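Putative mandelate racemase/muconate lactonizing enzyme (Bordetella bronchiseptica, PDB 3DDM) is of unknown function but belongs to the mandelate racemase/muconate lactonizing enzyme family, with an enolase-like N-terminal domain and a TIM-barrel domain. Local coordinates at residues 145-150 with 318-323; 165-168 with 173-176; 210-215 with 243-248; 226-231 with 302-307; 230-235 with 257-262. The protein carries 1 engineered substitution. All blocks are in the same frame, centred on the assembly; numbering follows the deposited sequence.

Contact 1: 145-150 with 318-323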
# COMPACT_ATOMS: atom_id res chain seq x y z
N ASP A 145 -26.14 20.24 15.74
CA ASP A 145 -25.48 20.42 14.45
C ASP A 145 -24.44 21.54 14.47
O ASP A 145 -23.90 21.92 13.43
CB ASP A 145 -26.52 20.74 13.38
CG ASP A 145 -27.11 22.13 13.55
OD1 ASP A 145 -27.40 22.52 14.71
OD2 ASP A 145 -27.29 22.84 12.53
N ARG A 146 -24.15 22.07 15.65
CA ARG A 146 -23.18 23.15 15.75
C ARG A 146 -21.83 22.61 16.19
O ARG A 146 -21.73 21.92 17.20
CB ARG A 146 -23.69 24.23 16.73
CG ARG A 146 -22.68 25.34 17.03
CD ARG A 146 -23.35 26.65 17.48
NE ARG A 146 -24.09 26.56 18.75
CZ ARG A 146 -23.53 26.35 19.94
NH1 ARG A 146 -22.21 26.21 20.06
NH2 ARG A 146 -24.30 26.29 21.03
N ILE A 147 -20.78 22.92 15.43
CA ILE A 147 -19.45 22.45 15.77
C ILE A 147 -18.38 23.53 15.60
O ILE A 147 -18.57 24.51 14.89
CB ILE A 147 -19.05 21.22 14.90
CG1 ILE A 147 -18.87 21.64 13.45
CG2 ILE A 147 -20.12 20.13 15.01
CD1 ILE A 147 -18.59 20.47 12.51
N GLY A 148 -17.24 23.34 16.26
CA GLY A 148 -16.15 24.28 16.14
C GLY A 148 -15.17 23.84 15.05
O GLY A 148 -15.17 22.67 14.65
N VAL A 149 -14.36 24.77 14.56
CA VAL A 149 -13.37 24.46 13.53
C VAL A 149 -12.06 25.18 13.81
O VAL A 149 -11.99 26.06 14.69
CB VAL A 149 -13.85 24.89 12.12
CG1 VAL A 149 -15.19 24.29 11.82
CG2 VAL A 149 -13.92 26.41 12.03
N TYR A 150 -11.02 24.79 13.08
CA TYR A 150 -9.71 25.43 13.22
C TYR A 150 -9.02 25.47 11.86
O TYR A 150 -9.21 24.59 11.03
CB TYR A 150 -8.83 24.72 14.28
CG TYR A 150 -8.28 23.34 13.94
CD1 TYR A 150 -8.98 22.17 14.28
CD2 TYR A 150 -7.04 23.20 13.30
CE1 TYR A 150 -8.46 20.90 13.99
CE2 TYR A 150 -6.51 21.94 13.01
CZ TYR A 150 -7.22 20.79 13.36
OH TYR A 150 -6.68 19.55 13.07
N ALA A 318 -18.51 15.28 5.45
CA ALA A 318 -18.67 14.00 6.12
C ALA A 318 -18.07 14.03 7.52
O ALA A 318 -18.63 13.46 8.46
CB ALA A 318 -18.02 12.89 5.30
N SER A 319 -16.94 14.71 7.65
CA SER A 319 -16.26 14.83 8.94
C SER A 319 -17.02 15.74 9.90
O SER A 319 -17.08 15.47 11.10
CB SER A 319 -14.84 15.36 8.76
OG SER A 319 -14.11 14.49 7.91
N ALA A 320 -17.60 16.81 9.37
CA ALA A 320 -18.36 17.74 10.20
C ALA A 320 -19.55 17.00 10.81
O ALA A 320 -19.89 17.18 11.98
CB ALA A 320 -18.83 18.92 9.37
N HIS A 321 -20.18 16.15 10.02
CA HIS A 321 -21.32 15.41 10.52
C HIS A 321 -20.93 14.44 11.63
O HIS A 321 -21.64 14.34 12.64
CB HIS A 321 -22.00 14.68 9.38
CG HIS A 321 -22.88 15.57 8.57
ND1 HIS A 321 -24.17 15.86 8.93
CD2 HIS A 321 -22.61 16.32 7.47
CE1 HIS A 321 -24.67 16.75 8.08
NE2 HIS A 321 -23.74 17.04 7.19
N LEU A 322 -19.82 13.74 11.45
CA LEU A 322 -19.39 12.80 12.47
C LEU A 322 -19.09 13.55 13.77
O LEU A 322 -19.55 13.14 14.83
CB LEU A 322 -18.17 12.01 12.01
CG LEU A 322 -17.72 10.95 13.03
CD1 LEU A 322 -18.93 10.20 13.57
CD2 LEU A 322 -16.76 9.99 12.39
N LEU A 323 -18.35 14.65 13.68
CA LEU A 323 -18.03 15.43 14.88
C LEU A 323 -19.28 15.94 15.58
O LEU A 323 -19.31 16.06 16.81
CB LEU A 323 -17.14 16.63 14.53
CG LEU A 323 -16.82 17.53 15.73
CD1 LEU A 323 -16.15 16.73 16.85
CD2 LEU A 323 -15.93 18.68 15.28

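Contact 2: 165-168 with 173-176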
# COMPACT_ATOMS: atom_id res chain seq x y z
N ARG A 165 -5.03 36.48 8.25
CA ARG A 165 -5.98 36.30 7.17
C ARG A 165 -7.11 35.34 7.54
O ARG A 165 -8.28 35.63 7.28
CB ARG A 165 -5.25 35.79 5.93
CG ARG A 165 -5.98 36.03 4.63
CD ARG A 165 -5.24 35.42 3.45
NE ARG A 165 -5.46 33.98 3.35
CZ ARG A 165 -4.49 33.06 3.39
NH1 ARG A 165 -3.23 33.43 3.54
NH2 ARG A 165 -4.80 31.77 3.28
N LYS A 166 -6.77 34.20 8.13
CA LYS A 166 -7.77 33.20 8.51
C LYS A 166 -8.62 33.68 9.68
O LYS A 166 -9.78 33.29 9.83
CB LYS A 166 -7.09 31.88 8.87
CG LYS A 166 -6.10 31.38 7.83
CD LYS A 166 -6.69 31.33 6.43
CE LYS A 166 -7.79 30.29 6.32
NZ LYS A 166 -8.28 30.22 4.92
N ALA A 167 -8.02 34.52 10.51
CA ALA A 167 -8.73 35.06 11.66
C ALA A 167 -9.82 35.98 11.11
O ALA A 167 -10.97 35.97 11.57
CB ALA A 167 -7.77 35.84 12.54
N ALA A 168 -9.44 36.77 10.10
CA ALA A 168 -10.35 37.69 9.45
C ALA A 168 -11.50 36.93 8.79
O ALA A 168 -12.63 37.40 8.78
CB ALA A 168 -9.60 38.52 8.40
N ALA A 173 -9.24 29.32 15.89
CA ALA A 173 -8.31 28.28 16.32
C ALA A 173 -7.39 27.99 15.13
O ALA A 173 -7.84 27.99 13.98
CB ALA A 173 -9.06 27.02 16.74
N PHE A 174 -6.12 27.74 15.40
CA PHE A 174 -5.15 27.50 14.33
C PHE A 174 -4.14 26.39 14.62
O PHE A 174 -3.80 26.13 15.77
CB PHE A 174 -4.40 28.81 14.06
CG PHE A 174 -5.30 30.01 13.95
CD1 PHE A 174 -5.80 30.42 12.71
CD2 PHE A 174 -5.73 30.67 15.10
CE1 PHE A 174 -6.72 31.47 12.62
CE2 PHE A 174 -6.66 31.72 15.01
CZ PHE A 174 -7.15 32.12 13.78
N LYS A 175 -3.68 25.74 13.55
CA LYS A 175 -2.68 24.69 13.65
C LYS A 175 -1.52 25.01 12.72
O LYS A 175 -1.72 25.21 11.52
CB LYS A 175 -3.25 23.31 13.30
CG LYS A 175 -2.26 22.16 13.55
CD LYS A 175 -2.89 20.77 13.50
CE LYS A 175 -3.31 20.38 12.11
NZ LYS A 175 -3.99 19.05 12.07
N LEU A 176 -0.31 25.05 13.28
CA LEU A 176 0.92 25.34 12.54
C LEU A 176 1.68 24.08 12.13
O LEU A 176 1.64 23.06 12.83
CB LEU A 176 1.85 26.20 13.40
CG LEU A 176 1.64 27.70 13.54
CD1 LEU A 176 0.15 28.05 13.54
CD2 LEU A 176 2.31 28.16 14.83

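Contact 3: 210-215 with 243-248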
# COMPACT_ATOMS: atom_id res chain seq x y z
N TRP A 210 10.05 14.02 13.37
CA TRP A 210 11.08 13.96 14.40
C TRP A 210 11.31 12.55 14.94
O TRP A 210 10.47 11.67 14.79
CB TRP A 210 10.70 14.83 15.60
CG TRP A 210 10.45 16.27 15.34
CD1 TRP A 210 11.17 17.10 14.52
CD2 TRP A 210 9.48 17.10 15.99
NE1 TRP A 210 10.71 18.40 14.63
CE2 TRP A 210 9.68 18.43 15.52
CE3 TRP A 210 8.47 16.85 16.92
CZ2 TRP A 210 8.90 19.49 15.97
CZ3 TRP A 210 7.69 17.92 17.36
CH2 TRP A 210 7.91 19.22 16.88
N ASP A 211 12.47 12.36 15.56
CA ASP A 211 12.77 11.10 16.22
C ASP A 211 12.53 11.41 17.71
O ASP A 211 12.31 12.57 18.07
CB ASP A 211 14.20 10.61 15.95
CG ASP A 211 15.28 11.54 16.48
OD1 ASP A 211 14.99 12.39 17.36
OD2 ASP A 211 16.44 11.41 16.02
N LEU A 212 12.58 10.39 18.56
CA LEU A 212 12.31 10.59 19.97
C LEU A 212 13.06 11.69 20.69
O LEU A 212 12.45 12.54 21.34
CB LEU A 212 12.49 9.27 20.72
CG LEU A 212 12.17 9.32 22.21
CD1 LEU A 212 10.82 10.02 22.45
CD2 LEU A 212 12.14 7.91 22.75
N PRO A 213 14.40 11.71 20.60
CA PRO A 213 15.10 12.79 21.31
C PRO A 213 14.79 14.21 20.81
O PRO A 213 14.84 15.17 21.59
CB PRO A 213 16.57 12.39 21.18
CG PRO A 213 16.61 11.56 19.94
CD PRO A 213 15.35 10.74 20.03
N ARG A 214 14.45 14.35 19.54
CA ARG A 214 14.13 15.68 19.01
C ARG A 214 12.74 16.11 19.46
O ARG A 214 12.52 17.28 19.79
CB ARG A 214 14.20 15.66 17.49
CG ARG A 214 14.20 17.01 16.80
CD ARG A 214 14.45 16.80 15.31
NE ARG A 214 14.24 17.99 14.49
CZ ARG A 214 14.40 18.01 13.17
NH1 ARG A 214 14.78 16.90 12.53
NH2 ARG A 214 14.19 19.12 12.48
N ALA A 215 11.80 15.17 19.48
CA ALA A 215 10.43 15.47 19.89
C ALA A 215 10.43 15.91 21.35
O ALA A 215 9.76 16.88 21.70
CB ALA A 215 9.56 14.25 19.72
N TRP A 243 6.28 6.44 22.31
CA TRP A 243 5.13 7.34 22.46
C TRP A 243 4.85 7.54 23.93
O TRP A 243 4.54 8.64 24.38
CB TRP A 243 3.88 6.76 21.79
CG TRP A 243 3.86 6.95 20.31
CD1 TRP A 243 4.25 6.05 19.36
CD2 TRP A 243 3.47 8.13 19.60
NE1 TRP A 243 4.13 6.59 18.11
CE2 TRP A 243 3.65 7.87 18.22
CE3 TRP A 243 2.98 9.38 19.99
CZ2 TRP A 243 3.37 8.82 17.24
CZ3 TRP A 243 2.70 10.32 19.01
CH2 TRP A 243 2.89 10.04 17.65
N ALA A 244 4.95 6.45 24.69
CA ALA A 244 4.72 6.51 26.12
C ALA A 244 5.73 7.46 26.76
O ALA A 244 5.38 8.27 27.61
CB ALA A 244 4.83 5.12 26.72
N GLU A 245 6.98 7.38 26.33
CA GLU A 245 8.01 8.24 26.88
C GLU A 245 7.78 9.69 26.51
O GLU A 245 7.82 10.58 27.36
CB GLU A 245 9.39 7.82 26.40
CG GLU A 245 10.50 8.54 27.13
CD GLU A 245 11.85 8.39 26.47
OE1 GLU A 245 12.26 7.25 26.15
OE2 GLU A 245 12.51 9.44 26.27
N LEU A 246 7.55 9.95 25.22
CA LEU A 246 7.33 11.31 24.76
C LEU A 246 6.12 11.94 25.46
O LEU A 246 6.16 13.09 25.89
CB LEU A 246 7.11 11.34 23.25
CG LEU A 246 6.93 12.73 22.63
CD1 LEU A 246 8.17 13.57 22.90
CD2 LEU A 246 6.68 12.61 21.14
N ALA A 247 5.05 11.16 25.58
CA ALA A 247 3.83 11.64 26.20
C ALA A 247 4.09 12.18 27.60
O ALA A 247 3.55 13.22 27.97
CB ALA A 247 2.79 10.53 26.24
N GLN A 248 4.93 11.49 28.36
CA GLN A 248 5.25 11.91 29.72
C GLN A 248 6.12 13.16 29.75
O GLN A 248 5.97 14.02 30.62
CB GLN A 248 5.98 10.80 30.48
CG GLN A 248 5.32 9.44 30.46
CD GLN A 248 6.10 8.43 31.28
OE1 GLN A 248 7.34 8.45 31.29
NE2 GLN A 248 5.38 7.54 31.97

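Contact 4: 226-231 with 302-307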
# COMPACT_ATOMS: atom_id res chain seq x y z
N GLN A 226 1.80 27.27 24.79
CA GLN A 226 0.55 26.78 25.35
C GLN A 226 -0.34 26.11 24.29
O GLN A 226 -1.52 26.44 24.15
CB GLN A 226 -0.21 27.94 26.01
CG GLN A 226 0.54 28.58 27.17
CD GLN A 226 0.80 27.60 28.31
OE1 GLN A 226 -0.12 26.98 28.85
NE2 GLN A 226 2.07 27.45 28.69
N LEU A 227 0.24 25.15 23.57
CA LEU A 227 -0.49 24.44 22.52
C LEU A 227 -1.55 23.50 23.10
O LEU A 227 -1.40 23.00 24.20
CB LEU A 227 0.50 23.64 21.67
CG LEU A 227 1.64 24.45 21.04
CD1 LEU A 227 2.51 23.52 20.22
CD2 LEU A 227 1.09 25.56 20.16
N ASP A 228 -2.61 23.28 22.34
CA ASP A 228 -3.68 22.38 22.77
C ASP A 228 -3.25 20.94 22.54
O ASP A 228 -3.73 20.03 23.21
CB ASP A 228 -4.97 22.66 21.99
CG ASP A 228 -5.82 23.73 22.64
OD1 ASP A 228 -5.24 24.73 23.14
OD2 ASP A 228 -7.06 23.58 22.63
N TRP A 229 -2.36 20.75 21.56
CA TRP A 229 -1.84 19.42 21.26
C TRP A 229 -0.72 19.47 20.21
O TRP A 229 -0.65 20.39 19.39
CB TRP A 229 -2.96 18.48 20.80
CG TRP A 229 -3.42 18.64 19.37
CD1 TRP A 229 -2.70 18.36 18.24
CD2 TRP A 229 -4.72 19.03 18.93
NE1 TRP A 229 -3.48 18.54 17.12
CE2 TRP A 229 -4.73 18.95 17.51
CE3 TRP A 229 -5.90 19.43 19.59
CZ2 TRP A 229 -5.85 19.27 16.75
CZ3 TRP A 229 -7.02 19.74 18.83
CH2 TRP A 229 -6.98 19.66 17.42
N LEU A 230 0.16 18.47 20.27
CA LEU A 230 1.28 18.35 19.34
C LEU A 230 0.93 17.16 18.45
O LEU A 230 0.84 16.02 18.92
CB LEU A 230 2.56 18.07 20.13
CG LEU A 230 3.88 18.64 19.61
CD1 LEU A 230 5.03 18.18 20.51
CD2 LEU A 230 4.10 18.19 18.17
N GLU A 231 0.71 17.42 17.17
CA GLU A 231 0.31 16.35 16.26
C GLU A 231 1.43 15.61 15.54
O GLU A 231 2.35 16.21 14.99
CB GLU A 231 -0.67 16.91 15.23
CG GLU A 231 -1.43 15.84 14.51
CD GLU A 231 -2.42 16.40 13.53
OE1 GLU A 231 -3.28 17.20 13.96
OE2 GLU A 231 -2.32 16.05 12.33
N GLY A 302 -12.58 9.58 28.02
CA GLY A 302 -12.04 10.81 28.57
C GLY A 302 -10.99 11.48 27.71
O GLY A 302 -10.21 12.29 28.20
N LEU A 303 -10.97 11.17 26.42
CA LEU A 303 -10.01 11.78 25.51
C LEU A 303 -10.72 12.64 24.46
O LEU A 303 -11.94 12.52 24.29
CB LEU A 303 -9.19 10.68 24.84
CG LEU A 303 -8.51 9.73 25.83
CD1 LEU A 303 -7.87 8.58 25.08
CD2 LEU A 303 -7.48 10.50 26.66
N ARG A 304 -9.98 13.50 23.76
CA ARG A 304 -10.57 14.36 22.73
C ARG A 304 -10.60 13.72 21.35
O ARG A 304 -9.65 13.04 20.95
CB ARG A 304 -9.80 15.67 22.57
CG ARG A 304 -9.69 16.55 23.79
CD ARG A 304 -9.00 17.85 23.42
NE ARG A 304 -9.79 18.65 22.50
CZ ARG A 304 -9.43 19.86 22.08
NH1 ARG A 304 -8.30 20.41 22.49
NH2 ARG A 304 -10.23 20.54 21.25
N TYR A 305 -11.69 13.95 20.63
CA TYR A 305 -11.83 13.47 19.27
C TYR A 305 -11.89 14.71 18.39
O TYR A 305 -12.91 15.41 18.34
CB TYR A 305 -13.11 12.66 19.10
CG TYR A 305 -13.54 12.54 17.66
CD1 TYR A 305 -12.67 12.04 16.69
CD2 TYR A 305 -14.82 12.92 17.27
CE1 TYR A 305 -13.07 11.92 15.35
CE2 TYR A 305 -15.24 12.81 15.93
CZ TYR A 305 -14.35 12.31 14.98
OH TYR A 305 -14.76 12.16 13.66
N CYS A 306 -10.79 15.02 17.71
CA CYS A 306 -10.73 16.19 16.84
C CYS A 306 -10.33 15.81 15.43
O CYS A 306 -9.15 15.73 15.10
CB CYS A 306 -9.72 17.20 17.39
SG CYS A 306 -10.20 17.88 18.98
N PRO A 307 -11.32 15.57 14.56
CA PRO A 307 -11.05 15.20 13.17
C PRO A 307 -10.63 16.41 12.32
O PRO A 307 -10.76 17.56 12.73
CB PRO A 307 -12.39 14.61 12.71
CG PRO A 307 -13.38 15.45 13.44
CD PRO A 307 -12.78 15.59 14.83

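Contact 5: 230-235 with 257-262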
# COMPACT_ATOMS: atom_id res chain seq x y z
N LEU A 230 0.16 18.47 20.27
CA LEU A 230 1.28 18.35 19.34
C LEU A 230 0.93 17.16 18.45
O LEU A 230 0.84 16.02 18.92
CB LEU A 230 2.56 18.07 20.13
CG LEU A 230 3.88 18.64 19.61
CD1 LEU A 230 5.03 18.18 20.51
CD2 LEU A 230 4.10 18.19 18.17
N GLU A 231 0.71 17.42 17.17
CA GLU A 231 0.31 16.35 16.26
C GLU A 231 1.43 15.61 15.54
O GLU A 231 2.35 16.21 14.99
CB GLU A 231 -0.67 16.91 15.23
CG GLU A 231 -1.43 15.84 14.51
CD GLU A 231 -2.42 16.40 13.53
OE1 GLU A 231 -3.28 17.20 13.96
OE2 GLU A 231 -2.32 16.05 12.33
N GLU A 232 1.31 14.29 15.55
CA GLU A 232 2.27 13.38 14.93
C GLU A 232 3.75 13.76 15.09
O GLU A 232 4.48 13.86 14.10
CB GLU A 232 1.93 13.22 13.44
CG GLU A 232 0.54 12.65 13.16
CD GLU A 232 0.52 11.74 11.94
OE1 GLU A 232 0.16 10.55 12.09
OE2 GLU A 232 0.85 12.20 10.82
N PRO A 233 4.22 13.95 16.34
CA PRO A 233 5.62 14.32 16.58
C PRO A 233 6.58 13.21 16.17
O PRO A 233 7.74 13.48 15.84
CB PRO A 233 5.64 14.59 18.08
CG PRO A 233 4.66 13.59 18.60
CD PRO A 233 3.51 13.72 17.61
N LEU A 234 6.10 11.97 16.18
CA LEU A 234 6.90 10.81 15.80
C LEU A 234 6.17 10.06 14.70
O LEU A 234 4.97 10.26 14.51
CB LEU A 234 7.06 9.85 16.97
CG LEU A 234 7.67 10.29 18.28
CD1 LEU A 234 7.56 9.12 19.25
CD2 LEU A 234 9.11 10.72 18.09
N ARG A 235 6.89 9.19 13.99
CA ARG A 235 6.25 8.38 12.95
C ARG A 235 5.25 7.43 13.63
O ARG A 235 5.50 6.91 14.72
CB ARG A 235 7.28 7.55 12.20
CG ARG A 235 8.36 8.35 11.50
CD ARG A 235 9.27 7.42 10.70
NE ARG A 235 10.30 8.17 9.98
CZ ARG A 235 11.15 7.63 9.11
NH1 ARG A 235 11.09 6.33 8.83
NH2 ARG A 235 12.05 8.40 8.51
N GLY A 257 -3.73 9.96 14.43
CA GLY A 257 -4.88 9.24 13.92
C GLY A 257 -4.88 9.28 12.41
O GLY A 257 -5.38 8.37 11.75
N GLU A 258 -4.32 10.36 11.86
CA GLU A 258 -4.23 10.53 10.41
C GLU A 258 -3.68 9.24 9.83
O GLU A 258 -4.11 8.79 8.77
CB GLU A 258 -3.27 11.68 10.08
CG GLU A 258 -3.80 12.72 9.13
CD GLU A 258 -4.19 12.16 7.76
OE1 GLU A 258 -3.29 11.63 7.06
OE2 GLU A 258 -5.39 12.26 7.39
N ASN A 259 -2.73 8.63 10.54
CA ASN A 259 -2.12 7.41 10.06
C ASN A 259 -2.25 6.16 10.91
O ASN A 259 -1.32 5.37 11.04
CB ASN A 259 -0.66 7.68 9.74
CG ASN A 259 -0.52 8.70 8.65
OD1 ASN A 259 -0.04 9.80 8.88
ND2 ASN A 259 -0.97 8.34 7.46
N ILE A 260 -3.43 6.00 11.49
CA ILE A 260 -3.75 4.82 12.27
C ILE A 260 -5.00 4.34 11.53
O ILE A 260 -5.92 5.13 11.29
CB ILE A 260 -4.07 5.19 13.73
CG1 ILE A 260 -2.83 5.79 14.39
CG2 ILE A 260 -4.51 3.94 14.51
CD1 ILE A 260 -3.04 6.21 15.84
N ALA A 261 -5.03 3.07 11.14
CA ALA A 261 -6.17 2.51 10.43
C ALA A 261 -6.51 1.14 10.98
O ALA A 261 -5.64 0.41 11.45
CB ALA A 261 -5.86 2.41 8.95
N GLY A 262 -7.79 0.77 10.93
CA GLY A 262 -8.17 -0.53 11.45
C GLY A 262 -8.61 -0.47 12.89
O GLY A 262 -8.13 0.35 13.68

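Contact 1: 145-150 with 318-323
Ile147 reaches from strand 146-150 to Ala320 and Leu323 on helix 318-323. These three residues carry nearly all of the contact. The axes of the two short elements come within 8.7 Å, and their directions differ by 119°, so the helix runs across the strand. Ile147 meets the helix at two points. Its CD1 lies 3.5 Å from Ala320 CB, tip to tip. Its branch point, CB, lies 4.0 Å from Leu323 CD2. The reach to Ala320 depends on the longer branch: CG1 sits between the backbone N and the carbonyl carbon, and the extended second torsion (chi2 -175°) carries CD1 on towards the helix. Leu323 answers from the next turn of the helix. Its CG is anti to the backbone N, and only its CD2 methyl comes close to the strand. That methyl also lies 4.1 Å from Gly148 O, a plain packing contact on the strand backbone. Leu323 further touches Tyr305 of strand 304-309, while Ile147 touches Ile360 of strand 359-361. Helix 313-325 thus packs against strands 146-154 and 304-309 of the same curled sheet. Strand 146-154 takes its hydrogen bonds from other strands, as in Gly148 with Leu335. The chemistry here is purely apolar. Buried methyl groups join helix and strand by shape and exclusion of water, with no directional bond between the two segments.

Contact 2: 165-168 with 173-176
Phe174 has its CG anti to the carbonyl carbon and beside the backbone N (chi1 -47°), which sends the ring from the strand towards helix 165-168. Lys166 starts with the same kind of first torsion (chi1 -51°). Its CB points at the strand, but bends at chi2 and chi3 lead the rest of the chain away. The ring therefore meets the base of the lysine, not its amine. Phe174 CE1 lies 3.8 Å from Lys166 CB, which sits at the ring edge and in its plane. The same CE1 is 3.9 Å from Ala167 N, also near the plane at the edge. The next ring atom, CZ, reaches Ala167 CB at 4.0 Å. The far edge of the phenyl is thus set against the helix where Lys166 joins Ala167. Neither residue is stacked on a ring face. Lys166 NZ is taken up elsewhere, in a salt bridge with Glu169 and a hydrogen bond to Ala339 O. Phe174 also touches Ala151 and Ile154 of strand 146-154, and Leu196 of helix 182-196. The contact belongs to the beta-alpha-beta unit of strand 146-154, helix 159-169 and strand 174-177. Its chemistry splits the lysine in two: the carbon base joins the buried apolar packing, while the charged end is compensated away from the ring.

Contact 3: 210-215 with 243-248
The first turn of helix 212-222 comes near the later part of helix 240-249, with the CA atoms of Leu212 and Leu246 6.9 Å apart. Four side chains make the contact, the two leucines most of it. Leu212 sends its two methyl branches to different partners. CD1 lies 4.0 Å from Leu246 CB, and the two leucine chains slide past each other in opposite directions. CD2 lies 3.5 Å from Glu245 OE1, where the glutamate crosses Leu212 at about a right angle. The glutamate is extended, with CG anti to the backbone N (chi1 -170°), and its end lies beside the leucine. Its charge is met elsewhere: OE2 forms a salt bridge with Arg216, one residue beyond the first segment. Leu246 turns inward and fits both methyls against Ala215. Its CD1 is 3.5 Å from Ala215 CB, and its CD2 is 3.6 Å from the same atom. Leu246 also touches Pro233 and Leu254, so this side of the contact is buried, while Glu245 lies at the margin.

The start of the first helix is fixed within its own segment. Asp211 is the N-cap, and its OD1 accepts from Arg214 N at 3.0 Å. Arg214 points away from the second helix. Trp210 CD1 lies over one face of the Arg214 guanidinium, offset towards the rim, and Arg214 NH2 makes a salt bridge with Asp182. Helix 212-222 precedes strand 229-231 and helix 240-249 follows it. Such packing of helices on either side of one strand in sequence is typical of the outer layer of a TIM barrel.

Contact 4: 226-231 with 302-307
Arg304 NH1 meets both Asp228 and Trp229. It makes a long salt bridge to Asp228 OD2 at 3.4 Å, and the hydrogen bond within it is weak. The carboxylate comes at the edge of the guanidinium, near its plane, yet the two groups are turned 62° apart. The same NH1 lies at the edge of the Trp229 ring and in its plane, 3.9 Å from CE3. Seen from the arginine, the indole stands over one face, with CZ3 offset towards the rim. Ring and guanidinium planes are 78° apart, so the indole meets that face edge-on and there is no parallel stack. The other nitrogen, NH2, hydrogen-bonds to Pro332 O, which is the stronger polar partner of Arg304.

Deeper in, Cys306 packs against the far end of the indole. Cys306 CB lies 3.7 Å from Trp229 CH2. Its sulfur makes an oblique sulfur-aromatic contact, 4.6 Å from the centroid of the six-membered ring. At the other end of the indole, Trp229 NE1 gives a weak hydrogen bond to Glu231 OE1. That oxygen also takes a salt bridge from Lys175 and a hydrogen bond from Gln279. Trp229 and Cys306 both touch Val277 of strand 275-278. Strands 229-231 and 304-309 are not paired with each other. Asp228 and Arg304 are partly exposed, while Trp229 and Cys306 meet inside the barrel, as side chains of non-adjacent strands do in a closed TIM barrel.

Contact 5: 230-235 with 257-262
The polar part of the contact is the meeting of Glu232 with Asn259. The carboxylate and the amide lie nearly coplanar, 24° apart, although the two side chains cross at about a right angle. Glu232 is bent at chi2, and this turns its carboxylate to the amide.

The packing part is small. Glu232 OE1 lies 3.8 Å from Asn259 CB and 4.1 Å from Glu258 CB, so one oxygen rests against the carbon bases of two successive residues. Those residues fall within a type I turn from Gly257 to Ile260, closed by a hydrogen bond from Ile260 N to Gly257 O at 3.1 Å.

The carboxylates of the two glutamates do not touch: Glu232 OE2 and Glu258 OE1 stay 5.6 Å apart. Glu258 leads its end away to a salt bridge with Lys284, and Glu231 pairs with Lys175.

The contact joins the loops that follow two adjacent parallel strands, 229-231 and 254-256. Pro233 and Leu234 pack on helix 240-249, and Ile260 packs on helix 263-272. Gln106 of the second subunit packs on Glu232 and Glu258, so this end of the barrel also faces helix 101-107 of the other chain.

Overall arrangement
Contacts 1, 2 and 5 are buried, whereas contacts 3 and 4 are only partly so. The centre of contact 3 lies furthest out, about 24 Å from the centre of the chain. Contacts 1 and 2 pair a helix with a strand of the barrel sheet, and contact 3 pairs two helices. All three rest mainly on apolar packing. Contact 4 links non-adjacent barrel strands and mixes charge, indole and sulfur, while contact 5 joins two loops through polar side chains near the second subunit. Contacts 4 and 5 share Leu230 and Glu231. The salt bridge from Lys175 NZ to Glu231 OE1, at 2.7 Å, links them to 173-176, and Tyr150 of contact 1 reaches the same lysine.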